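Local coordinates for ancylostoma secreted protein 1 (Necator americanus, PDB 3NT8) that is a secreted protein with two CAP domains, probably associated with the transition of infective hookworm larvae to parasitism, at residues Asn353-Ile356 / Gly357-Thr360; Gly395-Ile398 / Tyr399-Gln403. All coordinates share one frame; numbering follows the deposited sequence.

Contact 1: Asn353-Ile356 / Gly357-Thr360; sequences NMQI and GHYT
Ile-356 and Thr-360 close the first turn of helix 357-363 in the second CAP domain, with Ile-356 at the N-cap. The backbone bond from Thr-360 N to Ile-356 O measures 3.2 Å, with an N-H...O angle of 155°. Packing is tightest round that oxygen. Thr-360 brings both branches to it, OG1 at 3.3 Å and CG2 at 3.4 Å from Ile-356 O; a chi1 of 50° places the hydroxyl between the backbone N and the carbonyl carbon, facing the start of the helix. Tyr-359 adds its CB, 3.6 Å from Ile-356 O, and turns a ring edge to the same oxygen. Beside this oxygen the apolar branches meet more lightly: Ile-356 CG1, anti to its own N (chi1 -162°), lies 4.4 Å from Tyr-359 CD2. On the solvent side the fit is slack. The exposed Gln-355 runs its amide out alongside His-358, and its OE1 comes to the imidazole edge, near the ring plane, 4.2 Å from His-358 CE1.

The stronger polar partners lie beyond the turn. One carboxylate, Glu-332, takes Tyr-359 N with OE1 and His-358 ND1 with OE2, while Trp-329 stacks on the imidazole; the pairing is consistent with the histidine-glutamate cluster of the CAP cavity. Thr-360 OG1 is bonded to Asn-392. The Gly-His-Tyr-Thr sequence belongs to the first CRISP signature. Ile-356 at the N-cap has an apolar side chain, and the amide of Tyr-359 donates to the glutamate. A single acidic group thus ties a backbone amide of the first turn to the imidazole next to it, and this bond together with the Trp-329 stack holds the ring's rotation.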
ATOM      1  N   ASN A 353      20.345  -8.737  -8.204  1.00 31.60           N
ATOM      2  CA  ASN A 353      18.859  -8.583  -8.172  1.00 31.64           C
ATOM      3  C   ASN A 353      18.329  -8.425  -6.769  1.00 30.82           C
ATOM      4  O   ASN A 353      17.201  -8.807  -6.457  1.00 30.21           O
ATOM      5  CB  ASN A 353      18.136  -9.736  -8.907  1.00 32.94           C
ATOM      6  CG  ASN A 353      18.275  -9.627 -10.409  1.00 36.43           C
ATOM      7  OD1 ASN A 353      17.618  -8.781 -11.042  1.00 42.32           O
ATOM      8  ND2 ASN A 353      19.117 -10.469 -10.992  1.00 36.12           N
ATOM      9  N   MET A 354      19.172  -7.848  -5.921  1.00 29.80           N
ATOM     10  CA  MET A 354      18.889  -7.717  -4.508  1.00 28.57           C
ATOM     11  C   MET A 354      19.357  -6.341  -4.087  1.00 27.25           C
ATOM     12  O   MET A 354      20.569  -6.037  -4.129  1.00 26.01           O
ATOM     13  CB  MET A 354      19.653  -8.799  -3.705  1.00 28.00           C
ATOM     14  CG  MET A 354      19.103 -10.175  -3.793  1.00 29.85           C
ATOM     15  SD  MET A 354      19.841 -11.317  -2.585  1.00 33.55           S
ATOM     16  CE  MET A 354      19.090 -12.858  -3.097  1.00 34.65           C
ATOM     17  N   GLN A 355      18.403  -5.488  -3.721  1.00 27.19           N
ATOM     18  CA  GLN A 355      18.760  -4.168  -3.144  1.00 26.25           C
ATOM     19  C   GLN A 355      18.388  -4.101  -1.679  1.00 24.80           C
ATOM     20  O   GLN A 355      17.376  -4.660  -1.295  1.00 22.89           O
ATOM     21  CB  GLN A 355      18.120  -3.017  -3.924  1.00 27.63           C
ATOM     22  CG  GLN A 355      18.658  -2.902  -5.349  1.00 31.76           C
ATOM     23  CD  GLN A 355      18.024  -1.755  -6.106  1.00 37.45           C
ATOM     24  OE1 GLN A 355      16.815  -1.714  -6.284  1.00 40.58           O
ATOM     25  NE2 GLN A 355      18.840  -0.815  -6.549  1.00 42.35           N
ATOM     26  N   ILE A 356      19.196  -3.415  -0.868  1.00 23.30           N
ATOM     27  CA  ILE A 356      18.976  -3.412   0.581  1.00 23.21           C
ATOM     28  C   ILE A 356      19.083  -1.995   1.163  1.00 21.83           C
ATOM     29  O   ILE A 356      18.816  -1.746   2.345  1.00 22.78           O
ATOM     30  CB  ILE A 356      19.982  -4.407   1.230  1.00 23.65           C
ATOM     31  CG1 ILE A 356      19.554  -4.803   2.621  1.00 26.80           C
ATOM     32  CG2 ILE A 356      21.468  -3.867   1.159  1.00 23.47           C
ATOM     33  CD1 ILE A 356      18.603  -5.989   2.608  1.00 30.03           C
ATOM     34  N   GLY A 357      19.442  -1.048   0.315  1.00 19.98           N
ATOM     35  CA  GLY A 357      19.851   0.260   0.788  1.00 19.00           C
ATOM     36  C   GLY A 357      18.699   1.150   1.212  1.00 17.88           C
ATOM     37  O   GLY A 357      18.900   2.088   1.958  1.00 18.02           O
ATOM     38  N   HIS A 358      17.501   0.896   0.696  1.00 16.64           N
ATOM     39  CA  HIS A 358      16.315   1.594   1.212  1.00 15.79           C
ATOM     40  C   HIS A 358      15.921   1.238   2.646  1.00 13.62           C
ATOM     41  O   HIS A 358      15.608   2.123   3.421  1.00 12.22           O
ATOM     42  CB  HIS A 358      15.101   1.372   0.318  1.00 16.56           C
ATOM     43  CG  HIS A 358      15.390   1.570  -1.126  1.00 20.05           C
ATOM     44  ND1 HIS A 358      15.540   0.517  -2.002  1.00 22.48           N
ATOM     45  CD2 HIS A 358      15.593   2.701  -1.842  1.00 24.51           C
ATOM     46  CE1 HIS A 358      15.830   0.993  -3.198  1.00 27.77           C
ATOM     47  NE2 HIS A 358      15.885   2.313  -3.123  1.00 27.40           N
ATOM     48  N   TYR A 359      15.907  -0.050   2.966  1.00 11.85           N
ATOM     49  CA  TYR A 359      15.779  -0.531   4.317  1.00 12.55           C
ATOM     50  C   TYR A 359      16.882   0.033   5.275  1.00 12.10           C
ATOM     51  O   TYR A 359      16.579   0.517   6.341  1.00 15.76           O
ATOM     52  CB  TYR A 359      15.765  -2.083   4.318  1.00 10.62           C
ATOM     53  CG  TYR A 359      16.123  -2.616   5.677  1.00 16.28           C
ATOM     54  CD1 TYR A 359      15.166  -2.704   6.694  1.00 13.30           C
ATOM     55  CD2 TYR A 359      17.451  -2.984   5.990  1.00 17.43           C
ATOM     56  CE1 TYR A 359      15.516  -3.117   7.973  1.00 16.17           C
ATOM     57  CE2 TYR A 359      17.790  -3.428   7.293  1.00 19.88           C
ATOM     58  CZ  TYR A 359      16.802  -3.511   8.261  1.00 19.20           C
ATOM     59  OH  TYR A 359      17.110  -3.921   9.546  1.00 22.32           O
ATOM     60  N   THR A 360      18.139   0.029   4.878  1.00 12.38           N
ATOM     61  CA  THR A 360      19.250   0.423   5.739  1.00 12.28           C
ATOM     62  C   THR A 360      19.101   1.869   6.171  1.00 12.84           C
ATOM     63  O   THR A 360      19.217   2.191   7.347  1.00 11.94           O
ATOM     64  CB  THR A 360      20.615   0.090   5.131  1.00 13.63           C
ATOM     65  OG1 THR A 360      20.718   0.573   3.776  1.00 13.72           O
ATOM     66  CG2 THR A 360      20.827  -1.424   5.113  1.00 13.75           C
TER

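Contact 2: Gly395-Ile398 / Tyr399-Gln403; sequences GHVI and YTMGQ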
ATOM      1  N   GLY A 395      30.462  -0.319   4.748  1.00 23.60           N
ATOM      2  CA  GLY A 395      31.346  -1.004   5.674  1.00 23.24           C
ATOM      3  C   GLY A 395      30.981  -0.723   7.120  1.00 23.74           C
ATOM      4  O   GLY A 395      31.675  -1.202   8.039  1.00 24.32           O
ATOM      5  N   HIS A 396      29.906   0.046   7.338  1.00 21.63           N
ATOM      6  CA  HIS A 396      29.495   0.419   8.720  1.00 20.16           C
ATOM      7  C   HIS A 396      28.227  -0.335   9.126  1.00 19.52           C
ATOM      8  O   HIS A 396      27.429  -0.723   8.252  1.00 18.12           O
ATOM      9  CB  HIS A 396      29.208   1.906   8.768  1.00 20.32           C
ATOM     10  CG  HIS A 396      29.171   2.487  10.147  1.00 23.33           C
ATOM     11  ND1 HIS A 396      28.091   2.327  10.989  1.00 20.04           N
ATOM     12  CD2 HIS A 396      30.057   3.281  10.810  1.00 24.31           C
ATOM     13  CE1 HIS A 396      28.316   2.978  12.116  1.00 23.66           C
ATOM     14  NE2 HIS A 396      29.499   3.565  12.033  1.00 27.31           N
ATOM     15  N   VAL A 397      28.057  -0.601  10.429  1.00 17.59           N
ATOM     16  CA  VAL A 397      26.838  -1.207  10.911  1.00 16.61           C
ATOM     17  C   VAL A 397      25.636  -0.262  10.665  1.00 16.22           C
ATOM     18  O   VAL A 397      25.772   0.958  10.687  1.00 15.25           O
ATOM     19  CB  VAL A 397      26.914  -1.581  12.385  1.00 16.73           C
ATOM     20  CG1 VAL A 397      27.974  -2.720  12.649  1.00 16.74           C
ATOM     21  CG2 VAL A 397      27.203  -0.390  13.137  1.00 15.67           C
ATOM     22  N   ILE A 398      24.469  -0.844  10.385  1.00 16.71           N
ATOM     23  CA  ILE A 398      23.263  -0.053  10.127  1.00 15.64           C
ATOM     24  C   ILE A 398      22.824   0.564  11.464  1.00 14.71           C
ATOM     25  O   ILE A 398      22.373   1.713  11.529  1.00 14.48           O
ATOM     26  CB  ILE A 398      22.121  -0.896   9.518  1.00 16.20           C
ATOM     27  CG1 ILE A 398      22.554  -1.596   8.243  1.00 16.07           C
ATOM     28  CG2 ILE A 398      20.825  -0.061   9.301  1.00 13.03           C
ATOM     29  CD1 ILE A 398      21.747  -2.881   8.001  1.00 22.11           C
ATOM     30  N   TYR A 399      22.940  -0.206  12.526  1.00 14.52           N
ATOM     31  CA  TYR A 399      22.654   0.318  13.877  1.00 14.34           C
ATOM     32  C   TYR A 399      23.521  -0.430  14.893  1.00 15.19           C
ATOM     33  O   TYR A 399      23.914  -1.619  14.659  1.00 14.23           O
ATOM     34  CB  TYR A 399      21.166   0.238  14.231  1.00 14.56           C
ATOM     35  CG  TYR A 399      20.477  -1.108  14.053  1.00 12.65           C
ATOM     36  CD1 TYR A 399      20.634  -2.132  15.004  1.00 15.04           C
ATOM     37  CD2 TYR A 399      19.652  -1.325  12.969  1.00 11.82           C
ATOM     38  CE1 TYR A 399      20.012  -3.331  14.876  1.00 13.58           C
ATOM     39  CE2 TYR A 399      18.982  -2.522  12.814  1.00 12.28           C
ATOM     40  CZ  TYR A 399      19.186  -3.532  13.785  1.00 16.14           C
ATOM     41  OH  TYR A 399      18.583  -4.731  13.705  1.00 18.05           O
ATOM     42  N   THR A 400      23.860   0.266  15.994  1.00 15.96           N
ATOM     43  CA  THR A 400      24.675  -0.314  17.068  1.00 14.58           C
ATOM     44  C   THR A 400      23.812  -1.324  17.817  1.00 15.40           C
ATOM     45  O   THR A 400      22.654  -1.035  18.240  1.00 15.03           O
ATOM     46  CB  THR A 400      25.120   0.753  18.085  1.00 15.52           C
ATOM     47  OG1 THR A 400      25.851   1.762  17.398  1.00 16.12           O
ATOM     48  CG2 THR A 400      26.050   0.113  19.197  1.00 11.63           C
ATOM     49  N   MET A 401      24.407  -2.469  18.024  1.00 15.02           N
ATOM     50  CA  MET A 401      23.749  -3.618  18.533  1.00 17.30           C
ATOM     51  C   MET A 401      23.869  -3.780  20.054  1.00 17.79           C
ATOM     52  O   MET A 401      24.962  -3.627  20.654  1.00 17.46           O
ATOM     53  CB  MET A 401      24.277  -4.870  17.768  1.00 18.15           C
ATOM     54  CG  MET A 401      23.773  -5.021  16.355  1.00 16.31           C
ATOM     55  SD  MET A 401      24.536  -6.419  15.534  1.00 27.36           S
ATOM     56  CE  MET A 401      26.143  -5.658  15.186  1.00 23.72           C
ATOM     57  N   GLY A 402      22.731  -4.045  20.683  1.00 18.32           N
ATOM     58  CA  GLY A 402      22.687  -4.205  22.166  1.00 20.32           C
ATOM     59  C   GLY A 402      21.264  -4.043  22.694  1.00 20.35           C
ATOM     60  O   GLY A 402      20.321  -3.891  21.932  1.00 20.67           O
ATOM     61  N   GLN A 403      21.099  -4.080  23.994  1.00 20.89           N
ATOM     62  CA  GLN A 403      19.760  -4.016  24.559  1.00 21.72           C
ATOM     63  C   GLN A 403      19.157  -2.617  24.321  1.00 22.03           C
ATOM     64  O   GLN A 403      19.870  -1.627  24.391  1.00 19.86           O
ATOM     65  CB  GLN A 403      19.785  -4.376  26.040  1.00 21.76           C
ATOM     66  CG  GLN A 403      20.119  -5.862  26.343  1.00 24.59           C
ATOM     67  CD  GLN A 403      19.038  -6.839  25.837  1.00 29.95           C
ATOM     68  OE1 GLN A 403      17.841  -6.591  25.981  1.00 31.34           O
ATOM     69  NE2 GLN A 403      19.466  -7.961  25.274  1.00 26.98           N
TER
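Ile-398 and Tyr-399 make a sharp bend in the irregular chain that follows strand 381-388 of the second CAP domain. The tyrosine can be followed outward from its root. Its CB sits against the preceding peptide, 3.3 Å from Ile-398 O. A chi1 of 52° tucks CG between the backbone N and the carbonyl carbon, back over that peptide, 3.9 Å from Ile-398 C. One ring carbon then reaches a neighbour's branch: Tyr-399 CD2 is 4.1 Å from Ile-398 CG2, the two side chains crossing obliquely. Farther out the ring rests among Ala-265 and Met-271, and at the tip the hydroxyl is hydrogen-bonded to the carbonyl oxygen of Pro-266, which leaves the buried phenol satisfied.

The outer side of the bend is looser. Val-397 lays CG2 over the backbone, 3.8 Å from Tyr-399 O, while its other methyl, CG1, meets the end of Met-401 at CE, 4.3 Å away. No hydrogen bond joins the two halves; the neighbouring loops grip the backbone instead, with Asp-365 taking Thr-400 N through its carboxylate. Just before the bend, His-396 ND1 donates to Val-397 O at 2.7 Å, nearly straight at 170°, with the oxygen in the imidazole plane.

Contact 1 comes first along the chain, where the loop after helix 346-349 turns into helix 357-363. Strands 369-376 and 381-388 follow, and contact 2 forms in the irregular chain beyond them. Each contact closes a local turn, so the two stand in series and neither nest nor cross. They lie about 16 Å apart, centre to centre, yet side chains bridge the gap: Ile-398 CD1 packs 3.4 Å from Thr-360 CG2, and Tyr-359 OH lies 4.0 Å from Tyr-399 CE2. The segment 395-403 is thereby laid against helix 357-363, joining the chain that follows strand 381-388 to that helix.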